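Long-range contacts in CrtC domain-containing protein (Fusarium vanettenii 77-13-4, PDB 7A0Q), which is a kievitone hydratase, a lyase that probably detoxifies the bean phytoalexin kievitone by adding water to it: residues I65-V75 against L187-D197; I149-N160 against E175-S186. All blocks are in the same frame, centred on the assembly; numbering follows the deposited sequence.

Contact 1: I65-V75 against L187-D197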
loop_
_atom_site.group_PDB
_atom_site.type_symbol
_atom_site.label_atom_id
_atom_site.label_comp_id
_atom_site.label_asym_id
_atom_site.label_seq_id
_atom_site.Cartn_x
_atom_site.Cartn_y
_atom_site.Cartn_z
ATOM N N ILE A 65 3.399 7.360 -10.659
ATOM C CA ILE A 65 3.458 7.365 -12.117
ATOM C C ILE A 65 3.950 8.721 -12.615
ATOM O O ILE A 65 3.491 9.762 -12.141
ATOM C CB ILE A 65 2.078 7.045 -12.723
ATOM C CG1 ILE A 65 1.748 5.551 -12.572
ATOM C CG2 ILE A 65 2.014 7.485 -14.187
ATOM C CD1 ILE A 65 0.296 5.228 -12.810
ATOM N N THR A 66 4.893 8.700 -13.555
ATOM C CA THR A 66 5.108 9.809 -14.480
ATOM C C THR A 66 4.687 9.328 -15.862
ATOM O O THR A 66 5.111 8.253 -16.293
ATOM C CB THR A 66 6.570 10.267 -14.513
ATOM O OG1 THR A 66 7.037 10.531 -13.184
ATOM C CG2 THR A 66 6.707 11.541 -15.354
ATOM N N THR A 67 3.831 10.103 -16.538
ATOM C CA THR A 67 3.411 9.735 -17.880
ATOM C C THR A 67 4.447 10.203 -18.901
ATOM O O THR A 67 5.373 10.954 -18.579
ATOM C CB THR A 67 2.051 10.337 -18.216
ATOM O OG1 THR A 67 2.160 11.762 -18.180
ATOM C CG2 THR A 67 0.975 9.877 -17.218
ATOM N N THR A 68 4.280 9.747 -20.148
ATOM C CA THR A 68 5.218 10.145 -21.190
ATOM C C THR A 68 5.080 11.617 -21.551
ATOM O O THR A 68 6.001 12.173 -22.163
ATOM C CB THR A 68 5.056 9.276 -22.442
ATOM O OG1 THR A 68 3.712 9.354 -22.936
ATOM C CG2 THR A 68 5.396 7.830 -22.127
ATOM N N ASN A 69 3.970 12.266 -21.184
ATOM C CA ASN A 69 3.855 13.714 -21.324
ATOM C C ASN A 69 4.092 14.447 -20.005
ATOM O O ASN A 69 3.607 15.569 -19.826
ATOM C CB ASN A 69 2.505 14.093 -21.947
ATOM C CG ASN A 69 1.322 13.732 -21.074
ATOM O OD1 ASN A 69 1.344 12.734 -20.353
ATOM N ND2 ASN A 69 0.264 14.539 -21.151
ATOM N N ASN A 70 4.827 13.822 -19.076
ATOM C CA ASN A 70 5.429 14.456 -17.899
ATOM C C ASN A 70 4.422 14.840 -16.816
ATOM O O ASN A 70 4.708 15.719 -15.995
ATOM C CB ASN A 70 6.260 15.688 -18.286
ATOM C CG ASN A 70 7.350 15.997 -17.279
ATOM O OD1 ASN A 70 7.938 15.097 -16.679
ATOM N ND2 ASN A 70 7.629 17.282 -17.092
ATOM N N GLU A 71 3.259 14.196 -16.771
ATOM C CA GLU A 71 2.326 14.378 -15.665
ATOM C C GLU A 71 2.546 13.290 -14.620
ATOM O O GLU A 71 2.919 12.164 -14.953
ATOM C CB GLU A 71 0.874 14.323 -16.137
ATOM C CG GLU A 71 0.517 15.274 -17.269
ATOM C CD GLU A 71 -0.929 15.105 -17.687
ATOM O OE1 GLU A 71 -1.818 15.248 -16.824
ATOM O OE2 GLU A 71 -1.179 14.816 -18.875
ATOM N N GLN A 72 2.292 13.622 -13.360
ATOM C CA GLN A 72 2.473 12.655 -12.285
ATOM C C GLN A 72 1.157 12.352 -11.580
ATOM O O GLN A 72 0.342 13.246 -11.319
ATOM C CB GLN A 72 3.522 13.132 -11.287
ATOM C CG GLN A 72 4.912 13.137 -11.905
ATOM C CD GLN A 72 6.010 13.287 -10.891
ATOM O OE1 GLN A 72 5.917 14.098 -9.971
ATOM N NE2 GLN A 72 7.068 12.507 -11.056
ATOM N N TYR A 73 0.969 11.069 -11.265
ATOM C CA TYR A 73 -0.242 10.580 -10.627
ATOM C C TYR A 73 0.146 9.537 -9.597
ATOM O O TYR A 73 1.201 8.909 -9.694
ATOM C CB TYR A 73 -1.213 9.947 -11.633
ATOM C CG TYR A 73 -1.733 10.915 -12.671
ATOM C CD1 TYR A 73 -1.002 11.179 -13.821
ATOM C CD2 TYR A 73 -2.955 11.563 -12.499
ATOM C CE1 TYR A 73 -1.473 12.070 -14.774
ATOM C CE2 TYR A 73 -3.432 12.460 -13.452
ATOM C CZ TYR A 73 -2.682 12.704 -14.584
ATOM O OH TYR A 73 -3.137 13.585 -15.546
ATOM N N VAL A 74 -0.722 9.350 -8.610
ATOM C CA VAL A 74 -0.655 8.193 -7.720
ATOM C C VAL A 74 -1.951 7.419 -7.920
ATOM O O VAL A 74 -3.045 7.985 -7.800
ATOM C CB VAL A 74 -0.449 8.598 -6.253
ATOM C CG1 VAL A 74 -0.563 7.380 -5.346
ATOM C CG2 VAL A 74 0.915 9.260 -6.074
ATOM N N VAL A 75 -1.835 6.139 -8.258
ATOM C CA VAL A 75 -2.987 5.310 -8.596
ATOM C C VAL A 75 -3.032 4.125 -7.643
ATOM O O VAL A 75 -2.042 3.395 -7.506
ATOM C CB VAL A 75 -2.932 4.827 -10.056
ATOM C CG1 VAL A 75 -4.121 3.924 -10.342
ATOM C CG2 VAL A 75 -2.957 6.027 -10.994
ATOM N N LEU A 187 -3.194 5.147 -17.928
ATOM C CA LEU A 187 -4.358 5.590 -17.179
ATOM C C LEU A 187 -5.090 6.597 -18.047
ATOM O O LEU A 187 -4.467 7.348 -18.804
ATOM C CB LEU A 187 -3.994 6.200 -15.817
ATOM C CG LEU A 187 -3.344 7.581 -15.724
ATOM C CD1 LEU A 187 -3.586 8.186 -14.356
ATOM C CD2 LEU A 187 -1.852 7.479 -15.995
ATOM N N THR A 188 -6.408 6.581 -17.971
ATOM C CA THR A 188 -7.230 7.430 -18.821
ATOM C C THR A 188 -7.769 8.572 -17.971
ATOM O O THR A 188 -8.443 8.335 -16.961
ATOM C CB THR A 188 -8.366 6.633 -19.454
ATOM O OG1 THR A 188 -7.816 5.608 -20.289
ATOM C CG2 THR A 188 -9.235 7.547 -20.311
ATOM N N VAL A 189 -7.458 9.806 -18.365
ATOM C CA VAL A 189 -7.875 10.992 -17.623
ATOM C C VAL A 189 -8.558 11.944 -18.593
ATOM O O VAL A 189 -7.947 12.376 -19.578
ATOM C CB VAL A 189 -6.696 11.685 -16.917
ATOM C CG1 VAL A 189 -6.240 10.862 -15.724
ATOM C CG2 VAL A 189 -5.546 11.896 -17.867
ATOM N N HIS A 190 -9.828 12.255 -18.323
ATOM C CA HIS A 190 -10.609 13.179 -19.146
ATOM C C HIS A 190 -10.608 12.742 -20.611
ATOM O O HIS A 190 -10.334 13.525 -21.524
ATOM C CB HIS A 190 -10.096 14.609 -18.982
ATOM C CG HIS A 190 -10.089 15.078 -17.562
ATOM N ND1 HIS A 190 -9.020 15.742 -16.999
ATOM C CD2 HIS A 190 -11.019 14.962 -16.583
ATOM C CE1 HIS A 190 -9.295 16.021 -15.737
ATOM N NE2 HIS A 190 -10.500 15.558 -15.460
ATOM N N GLY A 191 -10.907 11.462 -20.825
ATOM C CA GLY A 191 -10.955 10.890 -22.151
ATOM C C GLY A 191 -9.614 10.606 -22.792
ATOM O O GLY A 191 -9.567 9.873 -23.790
ATOM N N GLU A 192 -8.520 11.156 -22.265
ATOM C CA GLU A 192 -7.204 10.973 -22.861
ATOM C C GLU A 192 -6.486 9.820 -22.172
ATOM O O GLU A 192 -6.314 9.830 -20.946
ATOM C CB GLU A 192 -6.373 12.252 -22.775
ATOM C CG GLU A 192 -5.003 12.120 -23.423
ATOM C CD GLU A 192 -4.431 13.456 -23.866
ATOM O OE1 GLU A 192 -3.192 13.552 -24.046
ATOM O OE2 GLU A 192 -5.225 14.404 -24.044
ATOM N N LYS A 193 -6.076 8.836 -22.966
ATOM C CA LYS A 193 -5.306 7.697 -22.484
ATOM C C LYS A 193 -3.833 8.088 -22.445
ATOM O O LYS A 193 -3.215 8.305 -23.492
ATOM C CB LYS A 193 -5.552 6.503 -23.401
ATOM C CG LYS A 193 -4.887 5.204 -23.006
ATOM C CD LYS A 193 -5.650 4.061 -23.667
ATOM C CE LYS A 193 -4.855 2.788 -23.719
ATOM N NZ LYS A 193 -5.637 1.707 -24.385
ATOM N N LEU A 194 -3.271 8.198 -21.244
ATOM C CA LEU A 194 -1.875 8.575 -21.066
ATOM C C LEU A 194 -1.024 7.339 -20.826
ATOM O O LEU A 194 -1.410 6.451 -20.062
ATOM C CB LEU A 194 -1.706 9.532 -19.888
ATOM C CG LEU A 194 -2.569 10.786 -19.868
ATOM C CD1 LEU A 194 -2.181 11.633 -18.679
ATOM C CD2 LEU A 194 -2.372 11.550 -21.160
ATOM N N ALA A 195 0.146 7.302 -21.454
ATOM C CA ALA A 195 1.074 6.183 -21.323
ATOM C C ALA A 195 2.024 6.396 -20.152
ATOM O O ALA A 195 2.560 7.490 -19.953
ATOM C CB ALA A 195 1.886 5.996 -22.605
ATOM N N ILE A 196 2.233 5.335 -19.379
ATOM C CA ILE A 196 3.145 5.378 -18.243
ATOM C C ILE A 196 4.582 5.326 -18.746
ATOM O O ILE A 196 4.918 4.518 -19.619
ATOM C CB ILE A 196 2.846 4.214 -17.285
ATOM C CG1 ILE A 196 1.462 4.413 -16.656
ATOM C CG2 ILE A 196 3.927 4.094 -16.202
ATOM C CD1 ILE A 196 0.976 3.201 -15.831
ATOM N N ASP A 197 5.441 6.186 -18.191
ATOM C CA ASP A 197 6.864 6.154 -18.509
ATOM C C ASP A 197 7.556 5.199 -17.542
ATOM O O ASP A 197 7.736 5.553 -16.364
ATOM C CB ASP A 197 7.473 7.549 -18.415
ATOM C CG ASP A 197 8.949 7.581 -18.788
ATOM O OD1 ASP A 197 9.572 6.512 -18.941
ATOM O OD2 ASP A 197 9.489 8.697 -18.931
HETATM O O HOH W 1 8.133 11.103 -18.929
HETATM O O HOH W 2 1.206 9.970 -22.128
#
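Two backbone bonds join 65-75 to 187-197: Asp197 N gives its hydrogen to Thr66 O and Thr68 N to Ala195 O, both at 2.8 Å, on either side of the single bridge between Thr67 and Ile196. Water adds two further links. One molecule donates to Thr67 O and to Asp197 OD2, the other carboxylate oxygen, OD1, being bonded by Ala199 N; another accepts from Ala195 N and also meets Thr68 OG1 and Asn69 OD1.

The apolar part gathers around Tyr73. Leu187 CD1 sits over one face of its ring in a CH-pi contact, 4.0 Å from the centroid and 20° off the normal, and the same methyl reaches Val75 CG2. Val189 CG1 approaches Tyr73 CE2 obliquely at 3.9 Å. With CG anti to the carbonyl carbon (chi1 -53°), Leu194 directs CD1 to Tyr73 OH, 3.8 Å away, and to Glu71 OE2 at 3.3 Å. Leu194 CB lies 3.8 Å from Thr67 CG2. Farther along, Ile65 CD1 and Ile196 CD1 meet at 3.7 Å, their side chains crossing at about a right angle.

The contact thus joins the 58-66/72-81 hairpin to the one formed by 171-189 and 192-195. Strand 145-152 touches the apolar group through Phe147 and Ile149, and strand 72-81 is paired on its other side with 86-94.

Contact 2: I149-N160 against E175-S186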
loop_
_atom_site.group_PDB
_atom_site.type_symbol
_atom_site.label_atom_id
_atom_site.label_comp_id
_atom_site.label_asym_id
_atom_site.label_seq_id
_atom_site.Cartn_x
_atom_site.Cartn_y
_atom_site.Cartn_z
ATOM N N ILE A 149 -2.602 -1.056 -15.596
ATOM C CA ILE A 149 -1.225 -0.895 -15.148
ATOM C C ILE A 149 -0.620 -2.276 -14.948
ATOM O O ILE A 149 -1.189 -3.103 -14.226
ATOM C CB ILE A 149 -1.165 -0.096 -13.833
ATOM C CG1 ILE A 149 -1.834 1.268 -14.017
ATOM C CG2 ILE A 149 0.264 0.032 -13.377
ATOM C CD1 ILE A 149 -1.970 2.083 -12.724
ATOM N N THR A 150 0.529 -2.529 -15.573
ATOM C CA THR A 150 1.256 -3.763 -15.324
ATOM C C THR A 150 2.557 -3.464 -14.598
ATOM O O THR A 150 3.110 -2.368 -14.707
ATOM C CB THR A 150 1.557 -4.529 -16.615
ATOM O OG1 THR A 150 2.331 -3.711 -17.506
ATOM C CG2 THR A 150 0.255 -4.952 -17.289
ATOM N N TYR A 151 3.027 -4.429 -13.814
ATOM C CA TYR A 151 4.270 -4.195 -13.093
ATOM C C TYR A 151 5.012 -5.510 -12.902
ATOM O O TYR A 151 4.431 -6.598 -12.924
ATOM C CB TYR A 151 4.045 -3.467 -11.742
ATOM C CG TYR A 151 2.786 -3.870 -11.008
ATOM C CD1 TYR A 151 1.552 -3.325 -11.351
ATOM C CD2 TYR A 151 2.831 -4.807 -9.979
ATOM C CE1 TYR A 151 0.392 -3.714 -10.696
ATOM C CE2 TYR A 151 1.679 -5.197 -9.324
ATOM C CZ TYR A 151 0.468 -4.644 -9.682
ATOM O OH TYR A 151 -0.680 -5.039 -9.032
ATOM N N ASP A 152 6.325 -5.374 -12.744
ATOM C CA ASP A 152 7.279 -6.477 -12.728
ATOM C C ASP A 152 8.116 -6.303 -11.466
ATOM O O ASP A 152 8.713 -5.240 -11.261
ATOM C CB ASP A 152 8.137 -6.427 -14.005
ATOM C CG ASP A 152 9.217 -7.500 -14.072
ATOM O OD1 ASP A 152 9.405 -8.274 -13.111
ATOM O OD2 ASP A 152 9.897 -7.567 -15.129
ATOM N N ALA A 153 8.143 -7.335 -10.620
ATOM C CA ALA A 153 8.672 -7.215 -9.260
ATOM C C ALA A 153 10.203 -7.229 -9.243
ATOM O O ALA A 153 10.844 -8.032 -8.565
ATOM C CB ALA A 153 8.103 -8.321 -8.384
ATOM N N THR A 154 10.777 -6.274 -9.979
ATOM C CA THR A 154 12.213 -6.036 -10.058
ATOM C C THR A 154 12.744 -5.318 -8.820
ATOM O O THR A 154 13.494 -4.347 -8.933
ATOM C CB THR A 154 12.500 -5.202 -11.314
ATOM O OG1 THR A 154 11.912 -3.897 -11.143
ATOM C CG2 THR A 154 11.915 -5.869 -12.534
ATOM N N THR A 155 12.360 -5.784 -7.628
ATOM C CA THR A 155 12.514 -4.982 -6.423
ATOM C C THR A 155 12.580 -5.915 -5.216
ATOM O O THR A 155 11.817 -6.884 -5.131
ATOM C CB THR A 155 11.354 -3.975 -6.308
ATOM O OG1 THR A 155 11.550 -3.113 -5.181
ATOM C CG2 THR A 155 9.982 -4.691 -6.216
ATOM N N GLY A 156 13.513 -5.634 -4.308
ATOM C CA GLY A 156 13.702 -6.494 -3.141
ATOM C C GLY A 156 12.516 -6.424 -2.181
ATOM O O GLY A 156 12.053 -5.337 -1.819
ATOM N N ALA A 157 12.016 -7.591 -1.767
ATOM C CA ALA A 157 10.804 -7.631 -0.956
ATOM C C ALA A 157 11.033 -7.072 0.445
ATOM O O ALA A 157 12.119 -7.197 1.024
ATOM C CB ALA A 157 10.274 -9.064 -0.830
ATOM N N VAL A 158 9.986 -6.427 0.968
ATOM C CA VAL A 158 9.878 -6.054 2.380
ATOM C C VAL A 158 9.121 -7.189 3.054
ATOM O O VAL A 158 7.931 -7.384 2.795
ATOM C CB VAL A 158 9.125 -4.727 2.559
ATOM C CG1 VAL A 158 8.949 -4.385 4.043
ATOM C CG2 VAL A 158 9.817 -3.591 1.793
ATOM N N ALA A 159 9.813 -7.949 3.902
ATOM C CA ALA A 159 9.223 -9.084 4.609
ATOM C C ALA A 159 8.806 -8.582 5.990
ATOM O O ALA A 159 9.619 -8.540 6.922
ATOM C CB ALA A 159 10.213 -10.245 4.697
ATOM N N ASN A 160 7.536 -8.185 6.111
ATOM C CA ASN A 160 7.077 -7.526 7.332
ATOM C C ASN A 160 7.349 -8.395 8.546
ATOM O O ASN A 160 7.147 -9.611 8.517
ATOM C CB ASN A 160 5.593 -7.205 7.208
ATOM C CG ASN A 160 5.360 -6.019 6.301
ATOM O OD1 ASN A 160 5.394 -4.868 6.741
ATOM N ND2 ASN A 160 5.159 -6.287 5.018
ATOM N N GLU A 175 2.476 -10.791 5.403
ATOM C CA GLU A 175 2.477 -9.615 4.538
ATOM C C GLU A 175 3.854 -9.397 3.926
ATOM O O GLU A 175 4.862 -9.417 4.637
ATOM C CB GLU A 175 2.054 -8.360 5.325
ATOM C CG GLU A 175 1.996 -7.079 4.461
ATOM C CD GLU A 175 2.067 -5.788 5.277
ATOM O OE1 GLU A 175 2.369 -5.843 6.495
ATOM O OE2 GLU A 175 1.849 -4.705 4.697
ATOM N N PHE A 176 3.895 -9.157 2.609
ATOM C CA PHE A 176 5.118 -8.686 1.970
ATOM C C PHE A 176 4.800 -7.533 1.025
ATOM O O PHE A 176 3.705 -7.435 0.467
ATOM C CB PHE A 176 5.886 -9.810 1.232
ATOM C CG PHE A 176 5.132 -10.453 0.087
ATOM C CD1 PHE A 176 4.376 -11.610 0.295
ATOM C CD2 PHE A 176 5.242 -9.955 -1.200
ATOM C CE1 PHE A 176 3.717 -12.228 -0.746
ATOM C CE2 PHE A 176 4.572 -10.575 -2.250
ATOM C CZ PHE A 176 3.810 -11.705 -2.018
ATOM N N GLY A 177 5.775 -6.646 0.891
ATOM C CA GLY A 177 5.686 -5.520 -0.026
ATOM C C GLY A 177 6.763 -5.645 -1.086
ATOM O O GLY A 177 7.887 -6.055 -0.791
ATOM N N LEU A 178 6.409 -5.299 -2.321
ATOM C CA LEU A 178 7.373 -5.202 -3.411
ATOM C C LEU A 178 7.447 -3.723 -3.757
ATOM O O LEU A 178 6.549 -3.205 -4.436
ATOM C CB LEU A 178 6.917 -6.029 -4.619
ATOM C CG LEU A 178 6.589 -7.486 -4.281
ATOM C CD1 LEU A 178 6.037 -8.263 -5.479
ATOM C CD2 LEU A 178 7.799 -8.188 -3.672
ATOM N N PRO A 179 8.466 -2.986 -3.283
ATOM C CA PRO A 179 8.325 -1.519 -3.166
ATOM C C PRO A 179 8.455 -0.699 -4.442
ATOM O O PRO A 179 7.783 0.330 -4.573
ATOM C CB PRO A 179 9.446 -1.129 -2.190
ATOM C CG PRO A 179 9.914 -2.388 -1.596
ATOM C CD PRO A 179 9.651 -3.484 -2.566
ATOM N N SER A 180 9.287 -1.137 -5.385
ATOM C CA SER A 180 9.671 -0.296 -6.517
ATOM C C SER A 180 9.645 -1.090 -7.816
ATOM O O SER A 180 10.611 -1.107 -8.584
ATOM C CB SER A 180 11.052 0.309 -6.277
ATOM O OG SER A 180 11.008 1.214 -5.193
ATOM N N ALA A 181 8.515 -1.744 -8.079
ATOM C CA ALA A 181 8.379 -2.579 -9.265
ATOM C C ALA A 181 8.326 -1.737 -10.536
ATOM O O ALA A 181 7.667 -0.696 -10.581
ATOM C CB ALA A 181 7.101 -3.424 -9.170
ATOM N N LYS A 182 9.024 -2.203 -11.569
ATOM C CA LYS A 182 8.918 -1.584 -12.889
ATOM C C LYS A 182 7.469 -1.594 -13.358
ATOM O O LYS A 182 6.789 -2.618 -13.279
ATOM C CB LYS A 182 9.815 -2.328 -13.883
ATOM C CG LYS A 182 9.845 -1.717 -15.276
ATOM C CD LYS A 182 10.777 -2.504 -16.193
ATOM C CE LYS A 182 10.669 -1.973 -17.625
ATOM N NZ LYS A 182 11.500 -2.749 -18.589
ATOM N N THR A 183 7.005 -0.449 -13.860
ATOM C CA THR A 183 5.600 -0.211 -14.154
ATOM C C THR A 183 5.419 0.269 -15.589
ATOM O O THR A 183 6.145 1.151 -16.047
ATOM C CB THR A 183 5.053 0.844 -13.187
ATOM O OG1 THR A 183 5.307 0.419 -11.841
ATOM C CG2 THR A 183 3.573 1.059 -13.394
ATOM N N GLU A 184 4.419 -0.291 -16.273
ATOM C CA GLU A 184 4.041 0.102 -17.629
ATOM C C GLU A 184 2.521 0.165 -17.715
ATOM O O GLU A 184 1.808 -0.233 -16.792
ATOM C CB GLU A 184 4.593 -0.875 -18.678
ATOM C CG GLU A 184 6.109 -0.936 -18.731
ATOM C CD GLU A 184 6.603 -1.829 -19.841
ATOM O OE1 GLU A 184 7.047 -2.959 -19.542
ATOM O OE2 GLU A 184 6.542 -1.404 -21.016
ATOM N N GLY A 185 2.016 0.665 -18.845
ATOM C CA GLY A 185 0.591 0.665 -19.104
ATOM C C GLY A 185 0.053 2.074 -19.284
ATOM O O GLY A 185 0.746 2.969 -19.777
ATOM N N SER A 186 -1.194 2.264 -18.855
ATOM C CA SER A 186 -1.851 3.535 -19.103
ATOM C C SER A 186 -2.849 3.865 -18.003
ATOM O O SER A 186 -3.292 2.997 -17.243
ATOM C CB SER A 186 -2.569 3.525 -20.459
ATOM O OG SER A 186 -3.712 2.690 -20.409
HETATM O O HOH W 3 4.830 -4.052 3.349
#
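The amide of Asn160 and the carboxylate of Glu175 lie stacked, their planes 4° apart, with Asn160 CG only 3.0 Å from Glu175 OE1. No hydrogen bond joins these two groups; Asn160 ND2 instead reaches Glu175 O at 3.2 Å from above the carbonyl plane, and Asn160 N approaches the same oxygen from that face. Ser234 OG bonds Asn160 OD1 and Trp236 NE1 bonds Glu175 OE1, so strand 232-240 helps fix both flat groups.

Antiparallel pairing runs on through Val158 and Gly177, where Val158 N meets Gly177 O at 2.8 Å. Beyond it, Val158 CG2 rests 3.6 Å from Pro179 CG, and Leu178 sends CD1 to Ala153 CB and CD2 to Ala157 CB. A chi1 of -176° swings Thr155 OG1 away from its own N, toward Ser180, whose N donates to it at 3.0 Å; Glu31 bonds the same hydroxyl. Past the corner at Ser180 the pairing resumes between 149-152 and 181-186, with Ile149 CG2 tight against Thr183 CG2 at 3.5 Å.

Strand 171-189 thus turns a corner at Ser180, pairing with 158-168 before it and 145-152 after it, consistent with the curved antiparallel sheets of the lipocalin-like CrtC fold.

Both contacts use strand 171-189, and their centres lie about 19 Å apart. Along the chain, 65-75 comes first, then 149-160 and 175-186, and finally 187-197, so contact 2 falls wholly between the two halves of contact 1. The long strand runs through contact 2 and passes directly into contact 1 at Ser186-Leu187. They meet where the chain folds back: Ile196 N lies 2.8 Å from Gly185 O, a probable hydrogen bond. The centre of contact 1 is about 20 Å from the chain's centre, while contact 2 is more central and touches strands 232-240 and 245-253 of the eight-stranded barrel. Strand 171-189 so runs from the peripheral hairpins to a region packed against the barrel, probably the junction of the two lipocalin-like parts.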